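Local coordinates for protein auracyanin-B-2 (Chloroflexus aurantiacus, PDB 1QHQ) that transfers electrons as a blue copper protein, probably as a soluble acceptor for the integral membrane alternative complex III, at residues T41-D46 and F110-P115. Residues are numbered along the deposited sequence; the frame is centred on the assembly and turned at random. Where two conformers were deposited one is given.
Sequences TVVRLD and FRTPAP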
loop_
_atom_site.group_PDB
_atom_site.type_symbol
_atom_site.label_atom_id
_atom_site.label_comp_id
_atom_site.label_asym_id
_atom_site.label_seq_id
_atom_site.Cartn_x
_atom_site.Cartn_y
_atom_site.Cartn_z
ATOM N N THR A 41 9.430 7.343 11.589
ATOM C CA THR A 41 8.354 8.163 12.044
ATOM C C THR A 41 7.016 7.420 11.917
ATOM O O THR A 41 6.852 6.647 10.964
ATOM C CB THR A 41 8.228 9.437 11.123
ATOM O OG1 THR A 41 9.495 10.143 11.251
ATOM C CG2 THR A 41 7.108 10.307 11.601
ATOM N N VAL A 42 6.148 7.572 12.889
ATOM C CA VAL A 42 4.820 6.923 12.806
ATOM C C VAL A 42 3.915 7.757 11.915
ATOM O O VAL A 42 3.691 8.951 12.138
ATOM C CB VAL A 42 4.153 6.761 14.174
ATOM C CG1 VAL A 42 2.813 6.032 14.070
ATOM C CG2 VAL A 42 5.105 5.977 15.103
ATOM N N VAL A 43 3.388 7.081 10.882
ATOM C CA VAL A 43 2.508 7.784 9.928
ATOM C C VAL A 43 1.213 7.012 9.772
ATOM O O VAL A 43 1.247 5.777 9.747
ATOM C CB VAL A 43 3.170 7.872 8.519
ATOM C CG1 VAL A 43 2.221 8.423 7.498
ATOM C CG2 VAL A 43 4.461 8.682 8.623
ATOM N N ARG A 44 0.088 7.709 9.740
ATOM C CA ARG A 44 -1.156 7.093 9.302
ATOM C C ARG A 44 -1.413 7.448 7.839
ATOM O O ARG A 44 -1.540 8.597 7.466
ATOM C CB ARG A 44 -2.365 7.495 10.150
ATOM C CG ARG A 44 -3.588 6.561 9.736
ATOM C CD ARG A 44 -4.822 7.038 10.494
ATOM N NE ARG A 44 -5.297 8.316 10.018
ATOM C CZ ARG A 44 -5.590 9.422 10.602
ATOM N NH1 ARG A 44 -5.503 9.512 11.968
ATOM N NH2 ARG A 44 -5.963 10.516 9.946
ATOM N N LEU A 45 -1.503 6.364 7.015
ATOM C CA LEU A 45 -1.812 6.581 5.605
ATOM C C LEU A 45 -3.307 6.268 5.390
ATOM O O LEU A 45 -3.779 5.222 5.850
ATOM C CB LEU A 45 -0.981 5.586 4.769
ATOM C CG LEU A 45 -1.097 5.725 3.244
ATOM C CD1 LEU A 45 0.096 5.122 2.549
ATOM C CD2 LEU A 45 -2.392 5.065 2.749
ATOM N N ASP A 46 -4.013 7.250 4.907
ATOM C CA ASP A 46 -5.459 7.097 4.650
ATOM C C ASP A 46 -5.639 6.875 3.124
ATOM O O ASP A 46 -5.385 7.810 2.380
ATOM C CB ASP A 46 -6.208 8.342 5.089
ATOM C CG ASP A 46 -6.036 8.619 6.604
ATOM O OD1 ASP A 46 -5.902 7.631 7.317
ATOM O OD2 ASP A 46 -6.203 9.796 6.979
ATOM N N PHE A 110 1.845 2.963 10.529
ATOM C CA PHE A 110 3.104 2.254 10.503
ATOM C C PHE A 110 4.268 3.183 10.831
ATOM O O PHE A 110 4.194 4.385 10.593
ATOM C CB PHE A 110 3.329 1.531 9.175
ATOM C CG PHE A 110 3.495 2.448 7.989
ATOM C CD1 PHE A 110 2.406 3.053 7.400
ATOM C CD2 PHE A 110 4.759 2.712 7.473
ATOM C CE1 PHE A 110 2.573 3.898 6.322
ATOM C CE2 PHE A 110 4.939 3.584 6.421
ATOM C CZ PHE A 110 3.818 4.140 5.792
ATOM N N ARG A 111 5.388 2.564 11.197
ATOM C CA ARG A 111 6.638 3.318 11.345
ATOM C C ARG A 111 7.395 3.246 10.013
ATOM O O ARG A 111 7.625 2.177 9.470
ATOM C CB ARG A 111 7.495 2.748 12.482
ATOM C CG ARG A 111 8.763 3.589 12.713
ATOM C CD ARG A 111 9.480 3.125 13.978
ATOM N NE ARG A 111 8.612 3.240 15.152
ATOM C CZ ARG A 111 8.484 4.350 15.868
ATOM N NH1 ARG A 111 9.155 5.441 15.492
ATOM N NH2 ARG A 111 7.677 4.426 16.908
ATOM N N THR A 112 7.674 4.427 9.469
ATOM C CA THR A 112 8.421 4.412 8.183
ATOM C C THR A 112 9.789 3.767 8.395
ATOM O O THR A 112 10.361 3.835 9.490
ATOM C CB THR A 112 8.588 5.842 7.681
ATOM O OG1 THR A 112 9.218 6.595 8.742
ATOM C CG2 THR A 112 7.246 6.507 7.364
ATOM N N PRO A 113 10.326 3.154 7.359
ATOM C CA PRO A 113 11.618 2.511 7.367
ATOM C C PRO A 113 12.775 3.497 7.315
ATOM O O PRO A 113 12.577 4.704 7.524
ATOM C CB PRO A 113 11.560 1.642 6.091
ATOM C CG PRO A 113 10.780 2.532 5.153
ATOM C CD PRO A 113 9.654 3.065 6.029
ATOM N N ALA A 114 13.993 2.996 7.139
ATOM C CA ALA A 114 15.189 3.894 7.087
ATOM C C ALA A 114 15.167 4.748 5.845
ATOM O O ALA A 114 14.431 4.415 4.880
ATOM C CB ALA A 114 16.395 2.924 6.985
ATOM N N PRO A 115 15.961 5.774 5.743
ATOM C CA PRO A 115 16.020 6.635 4.572
ATOM C C PRO A 115 16.312 5.771 3.368
ATOM O O PRO A 115 17.068 4.785 3.442
ATOM C CB PRO A 115 17.215 7.574 4.860
ATOM C CG PRO A 115 17.131 7.689 6.382
ATOM C CD PRO A 115 16.901 6.241 6.804
#
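Phe110 and Val43 form an antiparallel hydrogen-bonded pair: Val43 N donates to Phe110 O at 2.8 Å, and Phe110 N returns a bond to Val43 O at 3.0 Å, both nearly straight. Phe110 CG stands between its backbone N and carbonyl carbon (chi1 66°), and the ring reaches strand 42-49 through CE1, 4.2 Å from Leu45 CB, which sits at the ring edge near the ring plane; the Phe110 side chain also touches Ala95 of strand 93-96. Arg111 and Val42, the next pair, are non-hydrogen-bonded, with Val42 CA 4.3 Å from Arg111 CA. On the sheet face away from Phe110, the Arg111 guanidinium lays one face over Val42 CG2, which is 3.5 Å from NH2 and offset toward the rim; Glu13 takes that NH2 in a salt bridge. Beyond the strand end, Thr112 N donates to Thr41 O at 2.8 Å, while Thr112 OG1 accepts Thr41 N at 3.0 Å (angle 165°). Thr112 OG1 also bonds Pro38 O, and its CG2 meets Val43 CG2 at 3.8 Å. A valine here would probably leave Thr41 N and Pro38 O without their hydroxyl partner. The pairing thus joins strand 104-111, an edge strand, to the central strand of a three-stranded sheet, and Phe110 packs it against the second sheet, as in the beta-sandwich of the cupredoxin fold.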